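Local coordinates for chromatin structure-remodeling complex subunit RSC2 (Saccharomyces cerevisiae, PDB 4BB7), which is a component of the RSC complex, which remodels chromatin and positions nucleosomes, and contributes through the BAH domain described here a histone H3-binding module, at residues P44-I49 / C104-F109; L80-E85 / R228-P233; T110-G115 / I244-I249. All coordinates share one frame; numbering follows the deposited sequence.

Interaction 1: P44-I49 / C104-F109; sequences PIVGQI and CYVIHF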
ATOM      1  N   PRO A  44       1.663  21.845  -1.986  1.00 27.35           N
ATOM      2  CA  PRO A  44       1.405  20.467  -2.416  1.00 30.74           C
ATOM      3  C   PRO A  44       2.653  19.594  -2.551  1.00 26.48           C
ATOM      4  O   PRO A  44       3.739  20.084  -2.859  1.00 30.14           O
ATOM      5  CB  PRO A  44       0.746  20.649  -3.787  1.00 30.41           C
ATOM      6  CG  PRO A  44       0.192  22.029  -3.760  1.00 32.20           C
ATOM      7  CD  PRO A  44       1.166  22.825  -2.962  1.00 22.57           C
ATOM      8  N   ILE A  45       2.478  18.299  -2.310  1.00 26.71           N
ATOM      9  CA  ILE A  45       3.513  17.314  -2.571  1.00 24.54           C
ATOM     10  C   ILE A  45       3.769  17.269  -4.064  1.00 27.94           C
ATOM     11  O   ILE A  45       2.836  17.108  -4.848  1.00 30.33           O
ATOM     12  CB  ILE A  45       3.060  15.901  -2.151  1.00 25.64           C
ATOM     13  CG1 ILE A  45       2.589  15.883  -0.695  1.00 29.97           C
ATOM     14  CG2 ILE A  45       4.174  14.890  -2.378  1.00 25.57           C
ATOM     15  CD1 ILE A  45       1.991  14.552  -0.268  1.00 29.76           C
ATOM     16  N   VAL A  46       5.024  17.413  -4.470  1.00 23.41           N
ATOM     17  CA  VAL A  46       5.359  17.208  -5.867  1.00 21.66           C
ATOM     18  C   VAL A  46       5.666  15.732  -6.087  1.00 24.98           C
ATOM     19  O   VAL A  46       6.503  15.157  -5.394  1.00 24.16           O
ATOM     20  CB  VAL A  46       6.553  18.060  -6.302  1.00 27.38           C
ATOM     21  CG1 VAL A  46       6.801  17.883  -7.789  1.00 26.73           C
ATOM     22  CG2 VAL A  46       6.299  19.522  -5.976  1.00 31.99           C
ATOM     23  N   GLY A  47       4.973  15.119  -7.041  1.00 28.56           N
ATOM     24  CA  GLY A  47       5.154  13.708  -7.323  1.00 26.19           C
ATOM     25  C   GLY A  47       4.980  13.357  -8.788  1.00 29.59           C
ATOM     26  O   GLY A  47       4.486  14.162  -9.577  1.00 30.35           O
ATOM     27  N   GLN A  48       5.402  12.151  -9.151  1.00 32.12           N
ATOM     28  CA  GLN A  48       5.195  11.636 -10.499  1.00 35.46           C
ATOM     29  C   GLN A  48       4.420  10.324 -10.440  1.00 31.04           C
ATOM     30  O   GLN A  48       4.750   9.440  -9.652  1.00 35.84           O
ATOM     31  CB  GLN A  48       6.530  11.426 -11.217  1.00 31.05           C
ATOM     32  CG  GLN A  48       6.380  10.879 -12.631  1.00 32.00           C
ATOM     33  CD  GLN A  48       7.702  10.753 -13.364  1.00 27.80           C
ATOM     34  OE1 GLN A  48       8.751  10.559 -12.752  1.00 26.49           O
ATOM     35  NE2 GLN A  48       7.654  10.863 -14.685  1.00 26.75           N
ATOM     36  N   ILE A  49       3.393  10.198 -11.274  1.00 24.88           N
ATOM     37  CA  ILE A  49       2.547   9.007 -11.268  1.00 32.39           C
ATOM     38  C   ILE A  49       3.222   7.764 -11.862  1.00 32.18           C
ATOM     39  O   ILE A  49       3.524   7.717 -13.053  1.00 36.44           O
ATOM     40  CB  ILE A  49       1.226   9.268 -12.000  1.00 30.23           C
ATOM     41  CG1 ILE A  49       0.493  10.440 -11.344  1.00 29.54           C
ATOM     42  CG2 ILE A  49       0.361   8.017 -11.995  1.00 28.24           C
ATOM     43  CD1 ILE A  49      -0.679  10.961 -12.146  1.00 22.96           C
ATOM     44  N   CYS A 104       1.918  19.574 -12.760  1.00 28.85           N
ATOM     45  CA  CYS A 104       3.147  20.353 -12.693  1.00 31.24           C
ATOM     46  C   CYS A 104       4.175  19.721 -13.615  1.00 25.55           C
ATOM     47  O   CYS A 104       3.856  18.815 -14.385  1.00 26.60           O
ATOM     48  CB  CYS A 104       3.686  20.429 -11.259  1.00 31.59           C
ATOM     49  SG  CYS A 104       4.648  18.989 -10.704  1.00 34.23           S
ATOM     50  N   TYR A 105       5.409  20.200 -13.535  1.00 29.59           N
ATOM     51  CA  TYR A 105       6.493  19.613 -14.309  1.00 34.36           C
ATOM     52  C   TYR A 105       7.829  19.724 -13.580  1.00 30.87           C
ATOM     53  O   TYR A 105       8.215  20.805 -13.137  1.00 30.07           O
ATOM     54  CB  TYR A 105       6.587  20.263 -15.690  1.00 25.51           C
ATOM     55  CG  TYR A 105       7.423  19.472 -16.667  1.00 29.49           C
ATOM     56  CD1 TYR A 105       6.882  18.400 -17.361  1.00 32.44           C
ATOM     57  CD2 TYR A 105       8.755  19.789 -16.890  1.00 29.09           C
ATOM     58  CE1 TYR A 105       7.639  17.670 -18.254  1.00 33.49           C
ATOM     59  CE2 TYR A 105       9.522  19.064 -17.782  1.00 30.84           C
ATOM     60  CZ  TYR A 105       8.957  18.007 -18.462  1.00 36.59           C
ATOM     61  OH  TYR A 105       9.711  17.279 -19.352  1.00 41.43           O
ATOM     62  N   VAL A 106       8.522  18.598 -13.452  1.00 27.20           N
ATOM     63  CA  VAL A 106       9.862  18.581 -12.879  1.00 31.34           C
ATOM     64  C   VAL A 106      10.889  18.319 -13.978  1.00 33.43           C
ATOM     65  O   VAL A 106      10.804  17.313 -14.686  1.00 36.01           O
ATOM     66  CB  VAL A 106      10.000  17.505 -11.781  1.00 33.78           C
ATOM     67  CG1 VAL A 106      11.440  17.429 -11.286  1.00 28.38           C
ATOM     68  CG2 VAL A 106       9.046  17.792 -10.628  1.00 31.36           C
ATOM     69  N   ILE A 107      11.850  19.229 -14.122  1.00 27.23           N
ATOM     70  CA  ILE A 107      12.893  19.091 -15.136  1.00 32.57           C
ATOM     71  C   ILE A 107      14.248  18.739 -14.511  1.00 31.12           C
ATOM     72  O   ILE A 107      14.538  19.111 -13.374  1.00 26.59           O
ATOM     73  CB  ILE A 107      13.025  20.370 -16.000  1.00 28.22           C
ATOM     74  CG1 ILE A 107      13.867  20.096 -17.248  1.00 29.51           C
ATOM     75  CG2 ILE A 107      13.622  21.510 -15.195  1.00 29.56           C
ATOM     76  CD1 ILE A 107      13.973  21.282 -18.181  1.00 29.04           C
ATOM     77  N   HIS A 108      15.067  18.010 -15.264  1.00 29.34           N
ATOM     78  CA  HIS A 108      16.389  17.607 -14.800  1.00 28.03           C
ATOM     79  C   HIS A 108      17.401  18.741 -14.965  1.00 29.98           C
ATOM     80  O   HIS A 108      17.565  19.284 -16.058  1.00 30.03           O
ATOM     81  CB  HIS A 108      16.856  16.366 -15.561  1.00 26.03           C
ATOM     82  CG  HIS A 108      18.140  15.795 -15.048  1.00 31.73           C
ATOM     83  ND1 HIS A 108      19.133  15.326 -15.882  1.00 26.81           N
ATOM     84  CD2 HIS A 108      18.594  15.616 -13.785  1.00 27.09           C
ATOM     85  CE1 HIS A 108      20.143  14.884 -15.155  1.00 29.61           C
ATOM     86  NE2 HIS A 108      19.842  15.049 -13.878  1.00 25.18           N
ATOM     87  N   PHE A 109      18.084  19.092 -13.879  1.00 28.48           N
ATOM     88  CA  PHE A 109      18.996  20.235 -13.893  1.00 31.66           C
ATOM     89  C   PHE A 109      19.912  20.281 -15.109  1.00 30.51           C
ATOM     90  O   PHE A 109      20.050  21.320 -15.751  1.00 34.00           O
ATOM     91  CB  PHE A 109      19.846  20.287 -12.623  1.00 32.87           C
ATOM     92  CG  PHE A 109      20.886  21.374 -12.643  1.00 32.16           C
ATOM     93  CD1 PHE A 109      20.510  22.712 -12.624  1.00 28.30           C
ATOM     94  CD2 PHE A 109      22.235  21.063 -12.685  1.00 29.36           C
ATOM     95  CE1 PHE A 109      21.464  23.719 -12.643  1.00 31.00           C
ATOM     96  CE2 PHE A 109      23.196  22.065 -12.704  1.00 28.95           C
ATOM     97  CZ  PHE A 109      22.810  23.395 -12.685  1.00 31.06           C
TER

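Interaction 2: L80-E85 / R228-P233; sequences LFYKNE and RYIIRP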
ATOM      1  N   LEU A  80      22.713  25.742  -0.530  1.00 27.61           N
ATOM      2  CA  LEU A  80      22.001  26.617  -1.453  1.00 28.63           C
ATOM      3  C   LEU A  80      21.038  25.809  -2.318  1.00 29.61           C
ATOM      4  O   LEU A  80      21.224  24.606  -2.510  1.00 28.56           O
ATOM      5  CB  LEU A  80      22.990  27.371  -2.341  1.00 26.40           C
ATOM      6  CG  LEU A  80      23.923  28.332  -1.610  1.00 30.43           C
ATOM      7  CD1 LEU A  80      24.983  28.886  -2.552  1.00 24.21           C
ATOM      8  CD2 LEU A  80      23.116  29.452  -0.964  1.00 28.22           C
ATOM      9  N   PHE A  81      20.015  26.478  -2.838  1.00 23.94           N
ATOM     10  CA  PHE A  81      18.985  25.816  -3.631  1.00 27.98           C
ATOM     11  C   PHE A  81      18.555  26.691  -4.795  1.00 27.40           C
ATOM     12  O   PHE A  81      18.607  27.915  -4.711  1.00 30.42           O
ATOM     13  CB  PHE A  81      17.757  25.510  -2.769  1.00 25.31           C
ATOM     14  CG  PHE A  81      18.040  24.620  -1.595  1.00 26.74           C
ATOM     15  CD1 PHE A  81      18.048  23.242  -1.739  1.00 24.77           C
ATOM     16  CD2 PHE A  81      18.285  25.161  -0.344  1.00 21.20           C
ATOM     17  CE1 PHE A  81      18.303  22.420  -0.661  1.00 27.38           C
ATOM     18  CE2 PHE A  81      18.539  24.344   0.742  1.00 26.77           C
ATOM     19  CZ  PHE A  81      18.548  22.969   0.584  1.00 27.13           C
ATOM     20  N   TYR A  82      18.122  26.064  -5.882  1.00 28.46           N
ATOM     21  CA  TYR A  82      17.558  26.809  -6.997  1.00 30.10           C
ATOM     22  C   TYR A  82      16.156  27.267  -6.629  1.00 30.16           C
ATOM     23  O   TYR A  82      15.534  26.716  -5.719  1.00 28.12           O
ATOM     24  CB  TYR A  82      17.511  25.950  -8.261  1.00 29.76           C
ATOM     25  CG  TYR A  82      18.860  25.404  -8.668  1.00 26.18           C
ATOM     26  CD1 TYR A  82      19.785  26.203  -9.329  1.00 26.95           C
ATOM     27  CD2 TYR A  82      19.212  24.092  -8.382  1.00 28.22           C
ATOM     28  CE1 TYR A  82      21.022  25.707  -9.699  1.00 29.30           C
ATOM     29  CE2 TYR A  82      20.446  23.586  -8.748  1.00 29.92           C
ATOM     30  CZ  TYR A  82      21.346  24.398  -9.405  1.00 26.61           C
ATOM     31  OH  TYR A  82      22.573  23.897  -9.763  1.00 28.04           O
ATOM     32  N   LYS A  83      15.667  28.289  -7.320  1.00 32.81           N
ATOM     33  CA  LYS A  83      14.273  28.675  -7.177  1.00 31.10           C
ATOM     34  C   LYS A  83      13.416  27.542  -7.723  1.00 30.20           C
ATOM     35  O   LYS A  83      13.578  27.128  -8.872  1.00 31.86           O
ATOM     36  CB  LYS A  83      13.983  29.979  -7.922  1.00 33.32           C
ATOM     37  CG  LYS A  83      12.525  30.406  -7.865  1.00 26.84           C
ATOM     38  CD  LYS A  83      12.363  31.887  -8.156  1.00 38.01           C
ATOM     39  CE  LYS A  83      13.057  32.737  -7.097  1.00 40.37           C
ATOM     40  NZ  LYS A  83      12.828  34.200  -7.304  1.00 36.23           N
ATOM     41  N   ASN A  84      12.523  27.028  -6.886  1.00 29.21           N
ATOM     42  CA  ASN A  84      11.660  25.917  -7.270  1.00 27.22           C
ATOM     43  C   ASN A  84      12.383  24.577  -7.368  1.00 26.10           C
ATOM     44  O   ASN A  84      11.976  23.705  -8.135  1.00 25.53           O
ATOM     45  CB  ASN A  84      10.952  26.220  -8.590  1.00 24.96           C
ATOM     46  CG  ASN A  84       9.992  27.375  -8.477  1.00 29.45           C
ATOM     47  OD1 ASN A  84       9.245  27.489  -7.499  1.00 22.39           O
ATOM     48  ND2 ASN A  84      10.004  28.247  -9.478  1.00 29.39           N
ATOM     49  N   GLU A  85      13.447  24.410  -6.588  1.00 26.29           N
ATOM     50  CA  GLU A  85      14.181  23.150  -6.588  1.00 25.69           C
ATOM     51  C   GLU A  85      13.460  22.080  -5.784  1.00 24.56           C
ATOM     52  O   GLU A  85      12.874  22.369  -4.741  1.00 20.85           O
ATOM     53  CB  GLU A  85      15.601  23.325  -6.041  1.00 28.62           C
ATOM     54  CG  GLU A  85      16.366  22.003  -5.949  1.00 32.47           C
ATOM     55  CD  GLU A  85      17.817  22.163  -5.519  1.00 33.56           C
ATOM     56  OE1 GLU A  85      18.310  23.310  -5.459  1.00 29.04           O
ATOM     57  OE2 GLU A  85      18.463  21.127  -5.243  1.00 26.90           O
ATOM     58  N   ARG A 228      30.916  28.333 -12.870  1.00 29.19           N
ATOM     59  CA  ARG A 228      30.557  29.550 -13.590  1.00 27.90           C
ATOM     60  C   ARG A 228      29.057  29.718 -13.834  1.00 31.93           C
ATOM     61  O   ARG A 228      28.574  30.844 -13.975  1.00 37.11           O
ATOM     62  CB  ARG A 228      31.303  29.614 -14.924  1.00 27.53           C
ATOM     63  N   TYR A 229      28.317  28.613 -13.884  1.00 27.24           N
ATOM     64  CA  TYR A 229      26.892  28.687 -14.207  1.00 28.69           C
ATOM     65  C   TYR A 229      26.025  28.966 -12.989  1.00 27.03           C
ATOM     66  O   TYR A 229      24.804  29.026 -13.096  1.00 29.19           O
ATOM     67  CB  TYR A 229      26.409  27.422 -14.927  1.00 31.85           C
ATOM     68  CG  TYR A 229      26.751  26.137 -14.210  1.00 35.08           C
ATOM     69  CD1 TYR A 229      25.884  25.589 -13.273  1.00 28.81           C
ATOM     70  CD2 TYR A 229      27.943  25.478 -14.467  1.00 26.05           C
ATOM     71  CE1 TYR A 229      26.198  24.421 -12.615  1.00 29.02           C
ATOM     72  CE2 TYR A 229      28.263  24.312 -13.814  1.00 34.76           C
ATOM     73  CZ  TYR A 229      27.389  23.787 -12.889  1.00 29.49           C
ATOM     74  OH  TYR A 229      27.717  22.622 -12.239  1.00 29.39           O
ATOM     75  N   ILE A 230      26.660  29.145 -11.836  1.00 27.66           N
ATOM     76  CA  ILE A 230      25.930  29.439 -10.606  1.00 27.01           C
ATOM     77  C   ILE A 230      26.293  30.803 -10.020  1.00 29.50           C
ATOM     78  O   ILE A 230      27.453  31.214 -10.040  1.00 30.10           O
ATOM     79  CB  ILE A 230      26.142  28.337  -9.549  1.00 26.48           C
ATOM     80  CG1 ILE A 230      25.272  27.127  -9.884  1.00 30.23           C
ATOM     81  CG2 ILE A 230      25.818  28.851  -8.154  1.00 22.85           C
ATOM     82  CD1 ILE A 230      25.521  25.927  -9.003  1.00 34.84           C
ATOM     83  N   ILE A 231      25.281  31.501  -9.513  1.00 25.34           N
ATOM     84  CA  ILE A 231      25.466  32.782  -8.849  1.00 25.64           C
ATOM     85  C   ILE A 231      24.943  32.701  -7.420  1.00 28.45           C
ATOM     86  O   ILE A 231      23.747  32.549  -7.196  1.00 31.66           O
ATOM     87  CB  ILE A 231      24.727  33.917  -9.583  1.00 28.91           C
ATOM     88  CG1 ILE A 231      25.484  34.325 -10.849  1.00 28.65           C
ATOM     89  CG2 ILE A 231      24.562  35.124  -8.670  1.00 32.36           C
ATOM     90  CD1 ILE A 231      25.464  33.289 -11.943  1.00 29.15           C
ATOM     91  N   ARG A 232      25.843  32.800  -6.451  1.00 25.20           N
ATOM     92  CA  ARG A 232      25.446  32.738  -5.053  1.00 27.49           C
ATOM     93  C   ARG A 232      24.877  34.076  -4.576  1.00 32.28           C
ATOM     94  O   ARG A 232      25.029  35.096  -5.253  1.00 37.15           O
ATOM     95  CB  ARG A 232      26.635  32.313  -4.190  1.00 29.42           C
ATOM     96  CG  ARG A 232      27.133  30.911  -4.493  1.00 26.22           C
ATOM     97  CD  ARG A 232      28.147  30.446  -3.467  1.00 27.53           C
ATOM     98  NE  ARG A 232      29.478  30.995  -3.706  1.00 34.10           N
ATOM     99  CZ  ARG A 232      30.560  30.644  -3.017  1.00 36.99           C
ATOM    100  NH1 ARG A 232      30.465  29.746  -2.043  1.00 37.74           N
ATOM    101  NH2 ARG A 232      31.736  31.184  -3.300  1.00 30.61           N
ATOM    102  N   PRO A 233      24.208  34.072  -3.411  1.00 27.40           N
ATOM    103  CA  PRO A 233      23.669  35.297  -2.807  1.00 30.19           C
ATOM    104  C   PRO A 233      24.726  36.386  -2.614  1.00 31.32           C
ATOM    105  O   PRO A 233      25.889  36.078  -2.344  1.00 29.32           O
ATOM    106  CB  PRO A 233      23.169  34.817  -1.444  1.00 29.61           C
ATOM    107  CG  PRO A 233      22.843  33.385  -1.654  1.00 27.19           C
ATOM    108  CD  PRO A 233      23.860  32.874  -2.628  1.00 25.07           C
TER

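Interaction 3: T110-G115 / I244-I249; sequences TRYQRG and IETGTI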
ATOM      1  N   THR A 110      20.548  19.159 -15.419  1.00 27.38           N
ATOM      2  CA  THR A 110      21.496  19.128 -16.526  1.00 35.46           C
ATOM      3  C   THR A 110      20.828  19.539 -17.842  1.00 35.67           C
ATOM      4  O   THR A 110      21.448  20.180 -18.689  1.00 34.12           O
ATOM      5  CB  THR A 110      22.153  17.743 -16.670  1.00 37.81           C
ATOM      6  OG1 THR A 110      22.566  17.272 -15.380  1.00 37.78           O
ATOM      7  CG2 THR A 110      23.362  17.821 -17.587  1.00 37.31           C
ATOM      8  N   ARG A 111      19.555  19.178 -17.996  1.00 33.86           N
ATOM      9  CA  ARG A 111      18.772  19.554 -19.172  1.00 33.61           C
ATOM     10  C   ARG A 111      18.357  21.034 -19.148  1.00 36.79           C
ATOM     11  O   ARG A 111      18.621  21.776 -20.099  1.00 30.70           O
ATOM     12  CB  ARG A 111      17.543  18.650 -19.297  1.00 34.30           C
ATOM     13  CG  ARG A 111      16.544  19.065 -20.361  1.00 29.00           C
ATOM     14  CD  ARG A 111      15.368  18.095 -20.393  1.00 35.06           C
ATOM     15  NE  ARG A 111      14.322  18.517 -21.322  1.00 41.36           N
ATOM     16  CZ  ARG A 111      13.024  18.288 -21.143  1.00 36.33           C
ATOM     17  NH1 ARG A 111      12.604  17.640 -20.065  1.00 26.58           N
ATOM     18  NH2 ARG A 111      12.147  18.713 -22.041  1.00 39.57           N
ATOM     19  N   TYR A 112      17.717  21.458 -18.061  1.00 34.98           N
ATOM     20  CA  TYR A 112      17.331  22.860 -17.893  1.00 35.75           C
ATOM     21  C   TYR A 112      18.561  23.762 -18.014  1.00 34.67           C
ATOM     22  O   TYR A 112      18.453  24.970 -18.242  1.00 31.68           O
ATOM     23  CB  TYR A 112      16.658  23.069 -16.531  1.00 32.47           C
ATOM     24  CG  TYR A 112      15.812  24.319 -16.436  1.00 30.53           C
ATOM     25  CD1 TYR A 112      15.372  24.976 -17.577  1.00 32.10           C
ATOM     26  CD2 TYR A 112      15.459  24.849 -15.199  1.00 39.55           C
ATOM     27  CE1 TYR A 112      14.597  26.120 -17.491  1.00 35.28           C
ATOM     28  CE2 TYR A 112      14.681  25.994 -15.100  1.00 31.06           C
ATOM     29  CZ  TYR A 112      14.254  26.624 -16.250  1.00 39.91           C
ATOM     30  OH  TYR A 112      13.484  27.762 -16.161  1.00 39.49           O
ATOM     31  N   GLN A 113      19.732  23.157 -17.859  1.00 33.00           N
ATOM     32  CA  GLN A 113      20.993  23.883 -17.924  1.00 34.48           C
ATOM     33  C   GLN A 113      21.316  24.268 -19.365  1.00 36.98           C
ATOM     34  O   GLN A 113      21.863  25.339 -19.627  1.00 36.92           O
ATOM     35  CB  GLN A 113      22.114  23.017 -17.344  1.00 35.94           C
ATOM     36  CG  GLN A 113      23.257  23.795 -16.730  1.00 37.81           C
ATOM     37  CD  GLN A 113      24.338  22.889 -16.178  1.00 40.49           C
ATOM     38  OE1 GLN A 113      24.227  21.664 -16.243  1.00 35.22           O
ATOM     39  NE2 GLN A 113      25.394  23.488 -15.632  1.00 38.77           N
ATOM     40  N   ARG A 114      20.962  23.384 -20.295  1.00 34.05           N
ATOM     41  CA  ARG A 114      21.269  23.567 -21.709  1.00 33.30           C
ATOM     42  C   ARG A 114      20.183  24.349 -22.432  1.00 41.38           C
ATOM     43  O   ARG A 114      20.461  25.059 -23.398  1.00 48.42           O
ATOM     44  CB  ARG A 114      21.440  22.209 -22.395  1.00 39.46           C
ATOM     45  CG  ARG A 114      22.632  21.393 -21.921  1.00 44.76           C
ATOM     46  CD  ARG A 114      22.223  19.955 -21.634  1.00 44.48           C
ATOM     47  NE  ARG A 114      21.204  19.478 -22.566  1.00 41.60           N
ATOM     48  CZ  ARG A 114      20.609  18.293 -22.481  1.00 46.38           C
ATOM     49  NH1 ARG A 114      20.931  17.454 -21.504  1.00 47.03           N
ATOM     50  NH2 ARG A 114      19.687  17.946 -23.371  1.00 40.20           N
ATOM     51  N   GLY A 115      18.944  24.207 -21.977  1.00 33.05           N
ATOM     52  CA  GLY A 115      17.832  24.876 -22.623  1.00 33.05           C
ATOM     53  C   GLY A 115      16.519  24.710 -21.889  1.00 40.08           C
ATOM     54  O   GLY A 115      16.490  24.549 -20.670  1.00 40.47           O
ATOM     55  N   ILE A 244      12.384  36.069 -13.226  1.00 40.22           N
ATOM     56  CA  ILE A 244      12.055  36.069 -11.804  1.00 42.11           C
ATOM     57  C   ILE A 244      11.495  34.746 -11.280  1.00 36.74           C
ATOM     58  O   ILE A 244      11.829  34.328 -10.172  1.00 39.54           O
ATOM     59  CB  ILE A 244      11.074  37.205 -11.455  1.00 41.74           C
ATOM     60  CG1 ILE A 244      11.748  38.564 -11.654  1.00 36.74           C
ATOM     61  CG2 ILE A 244      10.571  37.052 -10.027  1.00 39.94           C
ATOM     62  CD1 ILE A 244      10.844  39.743 -11.364  1.00 37.08           C
ATOM     63  N   GLU A 245      10.655  34.090 -12.072  1.00 34.71           N
ATOM     64  CA  GLU A 245       9.972  32.880 -11.612  1.00 37.79           C
ATOM     65  C   GLU A 245      10.910  31.683 -11.447  1.00 39.84           C
ATOM     66  O   GLU A 245      10.639  30.777 -10.657  1.00 37.98           O
ATOM     67  CB  GLU A 245       8.820  32.518 -12.555  1.00 36.22           C
ATOM     68  N   THR A 246      12.014  31.685 -12.184  1.00 39.77           N
ATOM     69  CA  THR A 246      12.927  30.547 -12.172  1.00 36.19           C
ATOM     70  C   THR A 246      14.328  30.904 -11.665  1.00 30.33           C
ATOM     71  O   THR A 246      15.151  30.024 -11.441  1.00 32.51           O
ATOM     72  CB  THR A 246      13.043  29.920 -13.576  1.00 36.56           C
ATOM     73  OG1 THR A 246      13.797  30.787 -14.431  1.00 42.06           O
ATOM     74  CG2 THR A 246      11.666  29.705 -14.175  1.00 30.28           C
ATOM     75  N   GLY A 247      14.597  32.193 -11.492  1.00 36.07           N
ATOM     76  CA  GLY A 247      15.904  32.644 -11.047  1.00 34.33           C
ATOM     77  C   GLY A 247      17.006  32.386 -12.061  1.00 35.49           C
ATOM     78  O   GLY A 247      18.174  32.213 -11.705  1.00 32.88           O
ATOM     79  N   THR A 248      16.637  32.352 -13.336  1.00 34.98           N
ATOM     80  CA  THR A 248      17.611  32.140 -14.395  1.00 31.44           C
ATOM     81  C   THR A 248      18.007  33.471 -15.011  1.00 34.53           C
ATOM     82  O   THR A 248      17.181  34.370 -15.149  1.00 34.43           O
ATOM     83  CB  THR A 248      17.070  31.206 -15.497  1.00 35.91           C
ATOM     84  OG1 THR A 248      15.815  31.702 -15.977  1.00 32.94           O
ATOM     85  CG2 THR A 248      16.885  29.795 -14.959  1.00 32.35           C
ATOM     86  N   ILE A 249      19.278  33.599 -15.370  1.00 34.48           N
ATOM     87  CA  ILE A 249      19.760  34.808 -16.016  1.00 35.56           C
ATOM     88  C   ILE A 249      20.595  34.437 -17.234  1.00 35.93           C
ATOM     89  O   ILE A 249      21.326  33.451 -17.210  1.00 41.35           O
ATOM     90  CB  ILE A 249      20.571  35.695 -15.041  1.00 34.36           C
ATOM     91  CG1 ILE A 249      21.110  36.932 -15.762  1.00 39.59           C
ATOM     92  CG2 ILE A 249      21.699  34.907 -14.403  1.00 26.54           C
ATOM     93  CD1 ILE A 249      21.930  37.844 -14.881  1.00 39.94           C
TER

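Interaction 1: P44-I49 / C104-F109
V46 reaches across from strand 45-54 with a single methyl, CG1, and sets it over the notch between two side chains of strand 100-108. On one flank CG1 lies 3.8 Å from SG of C104, on the other 3.6 Å from CG2 of V106. The torsions explain which branches meet. V46 turns CG1 anti to its own backbone N (chi1 -176°), which sends that methyl outward to the partner strand while CG2 stays behind near the N. V106 has almost the same rotamer (chi1 175°) but offers its other methyl: CG2, lying beside its backbone N, is the one that meets V46, and the two valines cross obliquely. C104 holds SG between its N and carbonyl carbon (chi1 82°), on the same side of the strand as V106. Y105, between them, points away and packs its ring edge-to-face with W32. Nothing polar passes between the two segments, so the junction is purely apolar and small, a piece of the buried core of the BAH domain. The two strands are not direct neighbours: strand 32-35 runs between them in the sheet, in backbone hydrogen bonds with I45 and G47. V46 therefore bridges over that middle strand, where L34 touches C104 and W32 touches V106, while F126 of strand 125-128 closes on both V46 and C104.

Interaction 2: L80-E85 / R228-P233
L80 and Y82, on the weakly bonded strand that leads into a type II beta turn from Y82 to E85, pack against I230, R232 and P233 around strand 230-231. Both short strands pair with strand 166-172 of the same mixed sheet, one antiparallel and the other parallel, so the contact spans that shared strand, and the touching parts run 117° apart. The tight part lies at L80. Its CD1 presses on the aliphatic chain of R232, 3.5 Å from CG and 3.6 Å from CD, the two side chains crossing at about a right angle. Deeper in, CD1 of I230 comes 3.7 Å from OH of Y82, obliquely to the ring. That hydroxyl is also hydrogen-bonded to E129, and F109 stacks on the same ring, so the buried phenol is fixed from several directions. Toward the surface the fit is looser: CD2 of L80 comes no closer than 3.9 Å to CD of P233, and P233 is partly exposed. R232, partly exposed as well, bends at chi3 (-80°) and sends NH1 to the backbone oxygens of Y220 and S223, which ties its charged end to a neighbouring loop. Within the turn, the Y82 amide N donates to OE1 of E85 at 2.8 Å, nearly along the C-O axis and almost straight at 162°.

Interaction 3: T110-G115 / I244-I249
Y112 places its CG opposite the backbone N (chi1 -160°), which throws the phenol clear of helix 109-114 toward T246; there chi1 of 72° puts OG1 between the N and the carbonyl carbon and leaves CG2 beside the N, near the phenol oxygen. The phenol end does the touching. OH of Y112 lies 3.3 Å from CG2 of T246 and 3.4 Å from its CB, which sits at the ring edge near the ring plane. T248 is a looser second neighbour, its CG2 4.1 Å from the same OH. Behind this contact the two threonines are linked: OG1 of T248 donates to OG1 of T246 at 2.7 Å, T248 N adds a weak bond to that oxygen, and D243 OD2 is hydrogen-bonded to it as well. With an alanine in place of T246, the T248 hydroxyl and the D243 carboxylate would probably lose their common mate and a gap would open against the tyrosine OH. L125, V127 and R166 also pack on Y112. The turn holds a G1 beta bulge: G247, at positive phi, and T248 both face D243, where strand 241-243 turns back into strand 248-250.

Overall arrangement
Following the chain, 44-49 opens interaction 1 and 80-85 opens interaction 2 before 104-109 returns to close the first, so these two cross. Helix 109-114 follows at once and opens interaction 3; 228-233 then closes interaction 2, and 244-249 closes interaction 3, so these cross too. Interactions 1 and 3 run in series. The contacts also meet physically: the F109 ring packs against Y229, Y105 OH binds R111 across the strand-helix junction, and K83 NZ reaches the I244 carbonyl. Interaction 1 lies within the sheet that holds strands 45-54 and 100-108, whereas interactions 2 and 3 tie strand 80-82 and helix 109-114 to strands 230-231 and 248-250, which gather round strand 166-172.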